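Side-chain contacts in cycloserine biosynthesis protein DcsG (Streptomyces lavendulae, PDB 6JIL), which catalyses the ATP- and magnesium-dependent cyclisation of O-ureido-D-serine to the antibiotic D-cycloserine, as an ATP-grasp ligase: residues G41-W45 and S46-A50; L79-P82 and M83-R87; A96-A100 and H101-V105. All blocks are in the same frame, centred on the assembly; numbering follows the deposited sequence.

Contact 1. Residues G41-W45 and S46-A50; sequences GTVDW and SRFEA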
ATOM      1  N   GLY A  41     -15.089   7.438 -18.992  1.00 28.48           N
ATOM      2  CA  GLY A  41     -16.195   8.364 -18.823  1.00 27.70           C
ATOM      3  C   GLY A  41     -17.574   7.820 -19.153  1.00 28.13           C
ATOM      4  O   GLY A  41     -18.573   8.478 -18.878  1.00 28.12           O
ATOM      5  N   THR A  42     -17.640   6.623 -19.729  1.00 27.86           N
ATOM      6  CA  THR A  42     -18.924   6.027 -20.095  1.00 28.17           C
ATOM      7  C   THR A  42     -19.573   5.237 -18.957  1.00 28.01           C
ATOM      8  O   THR A  42     -20.644   4.656 -19.133  1.00 27.02           O
ATOM      9  CB  THR A  42     -18.776   5.074 -21.299  1.00 28.01           C
ATOM     10  OG1 THR A  42     -18.079   3.889 -20.890  1.00 27.70           O
ATOM     11  CG2 THR A  42     -17.995   5.753 -22.418  1.00 27.89           C
ATOM     12  N   VAL A  43     -18.930   5.220 -17.792  1.00 25.82           N
ATOM     13  CA  VAL A  43     -19.464   4.485 -16.655  1.00 24.45           C
ATOM     14  C   VAL A  43     -20.443   5.287 -15.804  1.00 24.43           C
ATOM     15  O   VAL A  43     -20.155   6.402 -15.385  1.00 23.61           O
ATOM     16  CB  VAL A  43     -18.339   3.988 -15.733  1.00 23.96           C
ATOM     17  CG1 VAL A  43     -18.928   3.181 -14.591  1.00 24.68           C
ATOM     18  CG2 VAL A  43     -17.354   3.148 -16.521  1.00 23.68           C
ATOM     19  N   ASP A  44     -21.609   4.711 -15.559  1.00 24.51           N
ATOM     20  CA  ASP A  44     -22.606   5.365 -14.727  1.00 25.88           C
ATOM     21  C   ASP A  44     -22.436   4.749 -13.343  1.00 25.59           C
ATOM     22  O   ASP A  44     -23.033   3.715 -13.038  1.00 24.14           O
ATOM     23  CB  ASP A  44     -24.009   5.086 -15.267  1.00 29.07           C
ATOM     24  CG  ASP A  44     -25.090   5.723 -14.426  1.00 31.35           C
ATOM     25  OD1 ASP A  44     -24.744   6.400 -13.436  1.00 31.59           O
ATOM     26  OD2 ASP A  44     -26.284   5.546 -14.756  1.00 33.60           O
ATOM     27  N   TRP A  45     -21.609   5.380 -12.514  1.00 24.53           N
ATOM     28  CA  TRP A  45     -21.333   4.865 -11.180  1.00 23.87           C
ATOM     29  C   TRP A  45     -22.549   4.809 -10.262  1.00 24.91           C
ATOM     30  O   TRP A  45     -22.537   4.121  -9.243  1.00 24.72           O
ATOM     31  CB  TRP A  45     -20.195   5.670 -10.545  1.00 20.25           C
ATOM     32  CG  TRP A  45     -18.935   5.594 -11.372  1.00 19.53           C
ATOM     33  CD1 TRP A  45     -18.597   6.394 -12.430  1.00 19.39           C
ATOM     34  CD2 TRP A  45     -17.900   4.605 -11.274  1.00 17.90           C
ATOM     35  NE1 TRP A  45     -17.423   5.963 -12.999  1.00 18.60           N
ATOM     36  CE2 TRP A  45     -16.973   4.867 -12.310  1.00 19.95           C
ATOM     37  CE3 TRP A  45     -17.669   3.520 -10.415  1.00 17.08           C
ATOM     38  CZ2 TRP A  45     -15.823   4.080 -12.511  1.00 18.57           C
ATOM     39  CZ3 TRP A  45     -16.532   2.739 -10.612  1.00 16.50           C
ATOM     40  CH2 TRP A  45     -15.621   3.026 -11.655  1.00 18.01           C
ATOM     41  N   SER A  46     -23.610   5.513 -10.644  1.00 25.61           N
ATOM     42  CA  SER A  46     -24.837   5.527  -9.858  1.00 25.52           C
ATOM     43  C   SER A  46     -25.538   4.169  -9.933  1.00 25.21           C
ATOM     44  O   SER A  46     -26.392   3.862  -9.107  1.00 26.35           O
ATOM     45  CB  SER A  46     -25.787   6.616 -10.374  1.00 25.04           C
ATOM     46  OG  SER A  46     -26.339   6.269 -11.634  1.00 25.54           O
ATOM     47  N   ARG A  47     -25.171   3.365 -10.929  1.00 25.28           N
ATOM     48  CA  ARG A  47     -25.767   2.041 -11.121  1.00 26.54           C
ATOM     49  C   ARG A  47     -25.346   0.999 -10.092  1.00 26.24           C
ATOM     50  O   ARG A  47     -26.057   0.018  -9.890  1.00 27.76           O
ATOM     51  CB  ARG A  47     -25.407   1.470 -12.496  1.00 27.18           C
ATOM     52  CG  ARG A  47     -26.126   2.057 -13.681  1.00 32.80           C
ATOM     53  CD  ARG A  47     -25.762   1.256 -14.933  1.00 36.91           C
ATOM     54  NE  ARG A  47     -24.314   1.203 -15.142  1.00 39.64           N
ATOM     55  CZ  ARG A  47     -23.577   0.094 -15.096  1.00 40.40           C
ATOM     56  NH1 ARG A  47     -24.142  -1.082 -14.848  1.00 40.86           N
ATOM     57  NH2 ARG A  47     -22.267   0.168 -15.295  1.00 39.90           N
ATOM     58  N   PHE A  48     -24.190   1.195  -9.465  1.00 23.94           N
ATOM     59  CA  PHE A  48     -23.684   0.231  -8.495  1.00 24.53           C
ATOM     60  C   PHE A  48     -24.200   0.367  -7.067  1.00 25.24           C
ATOM     61  O   PHE A  48     -24.534   1.456  -6.605  1.00 26.78           O
ATOM     62  CB  PHE A  48     -22.154   0.272  -8.465  1.00 22.91           C
ATOM     63  CG  PHE A  48     -21.520   0.129  -9.812  1.00 22.18           C
ATOM     64  CD1 PHE A  48     -21.059   1.242 -10.500  1.00 21.09           C
ATOM     65  CD2 PHE A  48     -21.407  -1.120 -10.409  1.00 21.60           C
ATOM     66  CE1 PHE A  48     -20.498   1.109 -11.761  1.00 22.90           C
ATOM     67  CE2 PHE A  48     -20.849  -1.263 -11.668  1.00 21.52           C
ATOM     68  CZ  PHE A  48     -20.392  -0.146 -12.347  1.00 21.51           C
ATOM     69  N   GLU A  49     -24.248  -0.765  -6.374  1.00 25.36           N
ATOM     70  CA  GLU A  49     -24.687  -0.819  -4.985  1.00 25.15           C
ATOM     71  C   GLU A  49     -23.514  -0.287  -4.182  1.00 21.83           C
ATOM     72  O   GLU A  49     -23.677   0.459  -3.226  1.00 23.51           O
ATOM     73  CB  GLU A  49     -24.957  -2.272  -4.576  1.00 29.43           C
ATOM     74  CG  GLU A  49     -25.879  -2.437  -3.386  1.00 36.68           C
ATOM     75  CD  GLU A  49     -27.346  -2.378  -3.785  1.00 42.72           C
ATOM     76  OE1 GLU A  49     -28.217  -2.354  -2.884  1.00 44.46           O
ATOM     77  OE2 GLU A  49     -27.627  -2.366  -5.006  1.00 43.26           O
ATOM     78  N   ALA A  50     -22.322  -0.694  -4.588  1.00 18.74           N
ATOM     79  CA  ALA A  50     -21.098  -0.273  -3.936  1.00 18.33           C
ATOM     80  C   ALA A  50     -19.935  -0.361  -4.917  1.00 17.92           C
ATOM     81  O   ALA A  50     -20.064  -0.894  -6.018  1.00 15.90           O
ATOM     82  CB  ALA A  50     -20.818  -1.139  -2.719  1.00 17.90           C
TER
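D44 and R47 close a one-turn 3-10 segment, with an Asx turn at D44, a local surface contact in the loop that leads from strand 33-37 into strand 50-55. The turn is pinned by R47 N donating to D44 O at 3.0 Å, with an N-H...O angle of 163°; a weak bond from F48 N to W45 O follows it. The side chain of D44 reaches forward over the start of the turn. Its CG lies anti to the backbone N (chi1 179°), which brings OD1 to the amide of S46, where S46 N donates from above the carboxylate plane at 3.1 Å. S46 OG also turns to OD1, though that separation is modelled too short to be trusted. R47 does not form a salt bridge with D44: its aliphatic CG runs past OD2, and its guanidinium carries a weak, long ion pair to E34. W45 and F48 meet obliquely, their planes 49° apart, and pack on strands 4-8 and 33-37; F69 meets the W45 ring edge-to-face. V43 touches both rings through CG1, which lies over one face of W45, offset toward its rim, and meets the edge of F48 at CE1, 3.8 Å away.

Contact 2. Residues L79-P82 and M83-R87; sequences LITP and MPLVR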
ATOM      1  N   LEU A  79     -19.000   3.591  -1.129  1.00 19.81           N
ATOM      2  CA  LEU A  79     -17.629   3.106  -1.262  1.00 19.95           C
ATOM      3  C   LEU A  79     -17.343   2.157  -0.096  1.00 20.73           C
ATOM      4  O   LEU A  79     -17.549   2.521   1.062  1.00 20.00           O
ATOM      5  CB  LEU A  79     -16.634   4.266  -1.215  1.00 17.72           C
ATOM      6  CG  LEU A  79     -16.764   5.361  -2.270  1.00 17.77           C
ATOM      7  CD1 LEU A  79     -15.775   6.456  -1.946  1.00 15.65           C
ATOM      8  CD2 LEU A  79     -16.499   4.791  -3.663  1.00 19.34           C
ATOM      9  N   ILE A  80     -16.891   0.941  -0.393  1.00 20.36           N
ATOM     10  CA  ILE A  80     -16.577  -0.011   0.671  1.00 22.96           C
ATOM     11  C   ILE A  80     -15.529   0.628   1.584  1.00 21.65           C
ATOM     12  O   ILE A  80     -15.597   0.503   2.806  1.00 20.72           O
ATOM     13  CB  ILE A  80     -16.044  -1.350   0.109  1.00 24.03           C
ATOM     14  CG1 ILE A  80     -17.133  -2.027  -0.732  1.00 25.17           C
ATOM     15  CG2 ILE A  80     -15.632  -2.262   1.245  1.00 24.67           C
ATOM     16  CD1 ILE A  80     -18.448  -2.219   0.009  1.00 23.64           C
ATOM     17  N   THR A  81     -14.559   1.305   0.979  1.00 20.78           N
ATOM     18  CA  THR A  81     -13.536   2.017   1.738  1.00 20.33           C
ATOM     19  C   THR A  81     -13.937   3.484   1.613  1.00 20.22           C
ATOM     20  O   THR A  81     -13.679   4.111   0.586  1.00 18.99           O
ATOM     21  CB  THR A  81     -12.120   1.827   1.141  1.00 19.67           C
ATOM     22  OG1 THR A  81     -12.117   2.213  -0.240  1.00 19.94           O
ATOM     23  CG2 THR A  81     -11.678   0.376   1.268  1.00 19.95           C
ATOM     24  N   PRO A  82     -14.604   4.038   2.645  1.00 21.14           N
ATOM     25  CA  PRO A  82     -15.047   5.438   2.643  1.00 20.78           C
ATOM     26  C   PRO A  82     -13.894   6.416   2.473  1.00 20.39           C
ATOM     27  O   PRO A  82     -12.751   6.094   2.790  1.00 18.05           O
ATOM     28  CB  PRO A  82     -15.754   5.581   3.991  1.00 20.93           C
ATOM     29  CG  PRO A  82     -15.049   4.571   4.849  1.00 22.21           C
ATOM     30  CD  PRO A  82     -14.931   3.392   3.930  1.00 20.30           C
HETATM   31  N   MSE A  83     -14.208   7.614   1.985  1.00 21.01           N
HETATM   32  CA  MSE A  83     -13.201   8.638   1.724  1.00 22.57           C
HETATM   33  C   MSE A  83     -12.139   8.863   2.792  1.00 21.67           C
HETATM   34  O   MSE A  83     -10.949   8.903   2.476  1.00 22.84           O
HETATM   35  CB  MSE A  83     -13.883   9.957   1.363  1.00 25.22           C
HETATM   36  CG  MSE A  83     -14.578   9.893   0.018  1.00 30.51           C
HETATM   37 SE   MSE A  83     -13.329   9.593  -1.443  1.00 36.60          SE
HETATM   38  CE  MSE A  83     -13.093   7.695  -1.313  1.00 38.28           C
ATOM     39  N   PRO A  84     -12.540   9.015   4.067  1.00 20.04           N
ATOM     40  CA  PRO A  84     -11.498   9.228   5.080  1.00 18.81           C
ATOM     41  C   PRO A  84     -10.400   8.168   4.957  1.00 18.31           C
ATOM     42  O   PRO A  84      -9.213   8.493   4.963  1.00 17.49           O
ATOM     43  CB  PRO A  84     -12.270   9.131   6.395  1.00 16.49           C
ATOM     44  CG  PRO A  84     -13.605   9.681   6.023  1.00 18.21           C
ATOM     45  CD  PRO A  84     -13.876   9.010   4.686  1.00 18.00           C
ATOM     46  N   LEU A  85     -10.813   6.906   4.830  1.00 17.07           N
ATOM     47  CA  LEU A  85      -9.880   5.785   4.691  1.00 16.84           C
ATOM     48  C   LEU A  85      -9.056   5.935   3.414  1.00 15.12           C
ATOM     49  O   LEU A  85      -7.846   5.745   3.424  1.00 15.66           O
ATOM     50  CB  LEU A  85     -10.642   4.453   4.623  1.00 17.30           C
ATOM     51  CG  LEU A  85      -9.975   3.151   5.094  1.00 18.24           C
ATOM     52  CD1 LEU A  85     -10.602   1.996   4.345  1.00 14.31           C
ATOM     53  CD2 LEU A  85      -8.479   3.168   4.865  1.00 16.72           C
ATOM     54  N   VAL A  86      -9.716   6.269   2.314  1.00 14.32           N
ATOM     55  CA  VAL A  86      -9.026   6.430   1.042  1.00 16.27           C
ATOM     56  C   VAL A  86      -7.915   7.479   1.081  1.00 17.68           C
ATOM     57  O   VAL A  86      -6.776   7.186   0.717  1.00 18.92           O
ATOM     58  CB  VAL A  86     -10.022   6.789  -0.092  1.00 18.17           C
ATOM     59  CG1 VAL A  86      -9.264   7.106  -1.392  1.00 15.78           C
ATOM     60  CG2 VAL A  86     -10.989   5.627  -0.311  1.00 16.18           C
ATOM     61  N   ARG A  87      -8.232   8.694   1.521  1.00 17.76           N
ATOM     62  CA  ARG A  87      -7.229   9.755   1.575  1.00 20.18           C
ATOM     63  C   ARG A  87      -6.056   9.374   2.471  1.00 19.11           C
ATOM     64  O   ARG A  87      -4.898   9.660   2.161  1.00 19.67           O
ATOM     65  CB  ARG A  87      -7.830  11.064   2.108  1.00 21.89           C
ATOM     66  CG  ARG A  87      -9.034  11.584   1.350  1.00 25.46           C
ATOM     67  CD  ARG A  87      -9.431  12.979   1.831  1.00 27.17           C
ATOM     68  NE  ARG A  87     -10.869  13.202   1.685  1.00 32.94           N
ATOM     69  CZ  ARG A  87     -11.780  12.892   2.610  1.00 34.72           C
ATOM     70  NH1 ARG A  87     -11.408  12.349   3.764  1.00 35.22           N
ATOM     71  NH2 ARG A  87     -13.070  13.106   2.374  1.00 35.99           N
TER
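T81 and L85 interlock where P82, at the N-cap position, opens helix 83-89, just after the edge strand 78-79 of the parallel sheet. Apolar side chains of the first helical turn fit against the residues before it. L85 lays its CD1 methyl against CB and CG2 of T81, 3.5 Å from CB. With CG anti to its backbone N (chi1 -153°), L85 reaches back along the chain toward T81. On another side of the same threonine, V86 CG2 comes against both polar atoms, lying 3.2 Å from T81 O and 3.6 Å from T81 OG1, so two successive helix residues touch T81 from directions roughly at right angles. M83, modelled as selenomethionine, bends at both chi2 and chi3 and curls back toward L79; that methyl-to-methyl spacing is too short to be real, and only the general proximity is sound. Both side chains face helix 63-76, where M83 rests on C70 and E71 and L79 on V73 and S74. L85 also packs on L250 and L272, and its side chain is about 9 Å from that of E271, a magnesium ligand. P82 CB touches P84 CD at 4.0 Å. V86 N donates to P82 O at 3.1 Å, an i to i+4 helical bond to the N-cap residue, N-H...O angle 161°, the donor tilted 16° from the carbonyl plane.

Contact 3. Residues A96-A100 and H101-V105; sequences ADLAA and HGVPV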
ATOM      1  N   ALA A  96       3.304   7.512  10.551  1.00 19.13           N
ATOM      2  CA  ALA A  96       3.489   8.270  11.788  1.00 21.20           C
ATOM      3  C   ALA A  96       2.316   8.014  12.727  1.00 22.23           C
ATOM      4  O   ALA A  96       2.476   8.011  13.949  1.00 23.77           O
ATOM      5  CB  ALA A  96       3.615   9.756  11.491  1.00 21.32           C
ATOM      6  N   ASP A  97       1.135   7.803  12.155  1.00 22.45           N
ATOM      7  CA  ASP A  97      -0.047   7.518  12.954  1.00 22.52           C
ATOM      8  C   ASP A  97       0.133   6.128  13.555  1.00 23.13           C
ATOM      9  O   ASP A  97      -0.241   5.883  14.706  1.00 24.82           O
ATOM     10  CB  ASP A  97      -1.306   7.564  12.085  1.00 23.59           C
ATOM     11  CG  ASP A  97      -1.628   8.971  11.595  1.00 24.60           C
ATOM     12  OD1 ASP A  97      -1.792   9.163  10.369  1.00 24.29           O
ATOM     13  OD2 ASP A  97      -1.727   9.887  12.438  1.00 25.21           O
ATOM     14  N   LEU A  98       0.720   5.219  12.778  1.00 21.78           N
ATOM     15  CA  LEU A  98       0.961   3.866  13.263  1.00 21.25           C
ATOM     16  C   LEU A  98       1.955   3.913  14.411  1.00 22.05           C
ATOM     17  O   LEU A  98       1.783   3.221  15.413  1.00 23.19           O
ATOM     18  CB  LEU A  98       1.516   2.968  12.155  1.00 16.50           C
ATOM     19  CG  LEU A  98       0.533   2.605  11.042  1.00 18.11           C
ATOM     20  CD1 LEU A  98       1.196   1.646  10.049  1.00 15.52           C
ATOM     21  CD2 LEU A  98      -0.706   1.972  11.654  1.00 14.26           C
ATOM     22  N   ALA A  99       2.993   4.732  14.262  1.00 21.44           N
ATOM     23  CA  ALA A  99       4.009   4.857  15.295  1.00 22.91           C
ATOM     24  C   ALA A  99       3.409   5.405  16.593  1.00 23.56           C
ATOM     25  O   ALA A  99       3.814   5.002  17.685  1.00 25.32           O
ATOM     26  CB  ALA A  99       5.137   5.759  14.814  1.00 22.68           C
ATOM     27  N   ALA A 100       2.439   6.307  16.471  1.00 22.16           N
ATOM     28  CA  ALA A 100       1.795   6.905  17.637  1.00 22.81           C
ATOM     29  C   ALA A 100       0.926   5.896  18.382  1.00 24.39           C
ATOM     30  O   ALA A 100       0.571   6.116  19.540  1.00 24.81           O
ATOM     31  CB  ALA A 100       0.955   8.104  17.216  1.00 20.36           C
ATOM     32  N   HIS A 101       0.573   4.801  17.711  1.00 24.49           N
ATOM     33  CA  HIS A 101      -0.242   3.761  18.329  1.00 23.61           C
ATOM     34  C   HIS A 101       0.607   2.596  18.825  1.00 23.97           C
ATOM     35  O   HIS A 101       0.085   1.523  19.118  1.00 26.56           O
ATOM     36  CB  HIS A 101      -1.288   3.223  17.348  1.00 23.57           C
ATOM     37  CG  HIS A 101      -2.490   4.101  17.196  1.00 25.36           C
ATOM     38  ND1 HIS A 101      -2.433   5.350  16.619  1.00 27.42           N
ATOM     39  CD2 HIS A 101      -3.779   3.918  17.568  1.00 24.57           C
ATOM     40  CE1 HIS A 101      -3.634   5.899  16.641  1.00 25.56           C
ATOM     41  NE2 HIS A 101      -4.468   5.051  17.212  1.00 26.58           N
ATOM     42  N   GLY A 102       1.915   2.795  18.906  1.00 21.90           N
ATOM     43  CA  GLY A 102       2.765   1.723  19.388  1.00 21.34           C
ATOM     44  C   GLY A 102       3.168   0.689  18.353  1.00 21.29           C
ATOM     45  O   GLY A 102       3.891  -0.250  18.671  1.00 19.02           O
ATOM     46  N   VAL A 103       2.702   0.851  17.117  1.00 22.77           N
ATOM     47  CA  VAL A 103       3.054  -0.082  16.044  1.00 22.91           C
ATOM     48  C   VAL A 103       4.473   0.211  15.564  1.00 22.61           C
ATOM     49  O   VAL A 103       4.782   1.336  15.172  1.00 24.83           O
ATOM     50  CB  VAL A 103       2.117   0.058  14.826  1.00 22.68           C
ATOM     51  CG1 VAL A 103       2.560  -0.900  13.715  1.00 21.69           C
ATOM     52  CG2 VAL A 103       0.684  -0.220  15.234  1.00 22.21           C
ATOM     53  N   PRO A 104       5.353  -0.802  15.588  1.00 20.80           N
ATOM     54  CA  PRO A 104       6.742  -0.640  15.148  1.00 19.65           C
ATOM     55  C   PRO A 104       6.856  -0.380  13.649  1.00 17.63           C
ATOM     56  O   PRO A 104       6.415  -1.182  12.839  1.00 17.28           O
ATOM     57  CB  PRO A 104       7.389  -1.962  15.556  1.00 20.90           C
ATOM     58  CG  PRO A 104       6.262  -2.931  15.413  1.00 20.21           C
ATOM     59  CD  PRO A 104       5.101  -2.185  16.028  1.00 18.97           C
ATOM     60  N   VAL A 105       7.449   0.748  13.284  1.00 17.59           N
ATOM     61  CA  VAL A 105       7.609   1.089  11.880  1.00 18.91           C
ATOM     62  C   VAL A 105       9.047   1.469  11.565  1.00 18.24           C
ATOM     63  O   VAL A 105       9.841   1.737  12.459  1.00 20.00           O
ATOM     64  CB  VAL A 105       6.699   2.274  11.477  1.00 18.19           C
ATOM     65  CG1 VAL A 105       5.267   1.969  11.823  1.00 20.54           C
ATOM     66  CG2 VAL A 105       7.147   3.536  12.181  1.00 21.66           C
TER
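L98 O is gripped by two backbone amides, H101 N at 3.0 Å and V103 N at 3.1 Å, which reach it from opposite faces of its carbonyl plane. The V103 bond, with that of G102 N to A99 O, makes a Schellman motif that ends helix 94-100, in the ATP-grasp region of the chain. G102 is the C-prime residue: with positive phi it swings the chain back on itself, and its own N donates to A99 O at 3.2 Å from well above that carbonyl's plane. The reversal delivers V103 and V105 to the flank of the helix. V105 straddles L98 and A99, CG1 against L98 CB and CG2 against A99 CB, 4.0 Å away, while V103 CB meets L98 CB at 4.0 Å. V103 and V105 also rest on V267 of strand 265-271, and L98, H101 and V103 touch A239 of helix 227-244, so the turn packs the end of the helix against both elements. The D97 carboxylate looks elsewhere, its OD1 accepting from W88 NE1. What D97 offers here is its carbonyl, which accepts from the imidazole of H101. With CG anti to the carbonyl carbon (chi1 -79°), that ring swings back over the last turn, and ND1 donates to D97 O at 3.0 Å, the oxygen lying 21° out of the ring plane.

In the fold
Contact 1 is a surface turn, contact 2 is buried, and contact 3 is partly buried. The first two flank the same parallel sheet: one precedes strand 50-55, the other follows edge strand 78-79, both pack on helix 63-76, and they touch where A50 CB lies 3.8 Å from I80 CD1. Contact 3 stands apart, its centre about 37 Å from that of contact 1, on the opposite side of the chain's centre. Chemistry follows place: a carboxylate and an aromatic pair at the outer turn, methyl groups in the core, and backbone amides and an imidazole donating to carbonyls at a helix end. Contacts 2 and 3 mark the start and the finish of consecutive helices, 83-89 and 94-100.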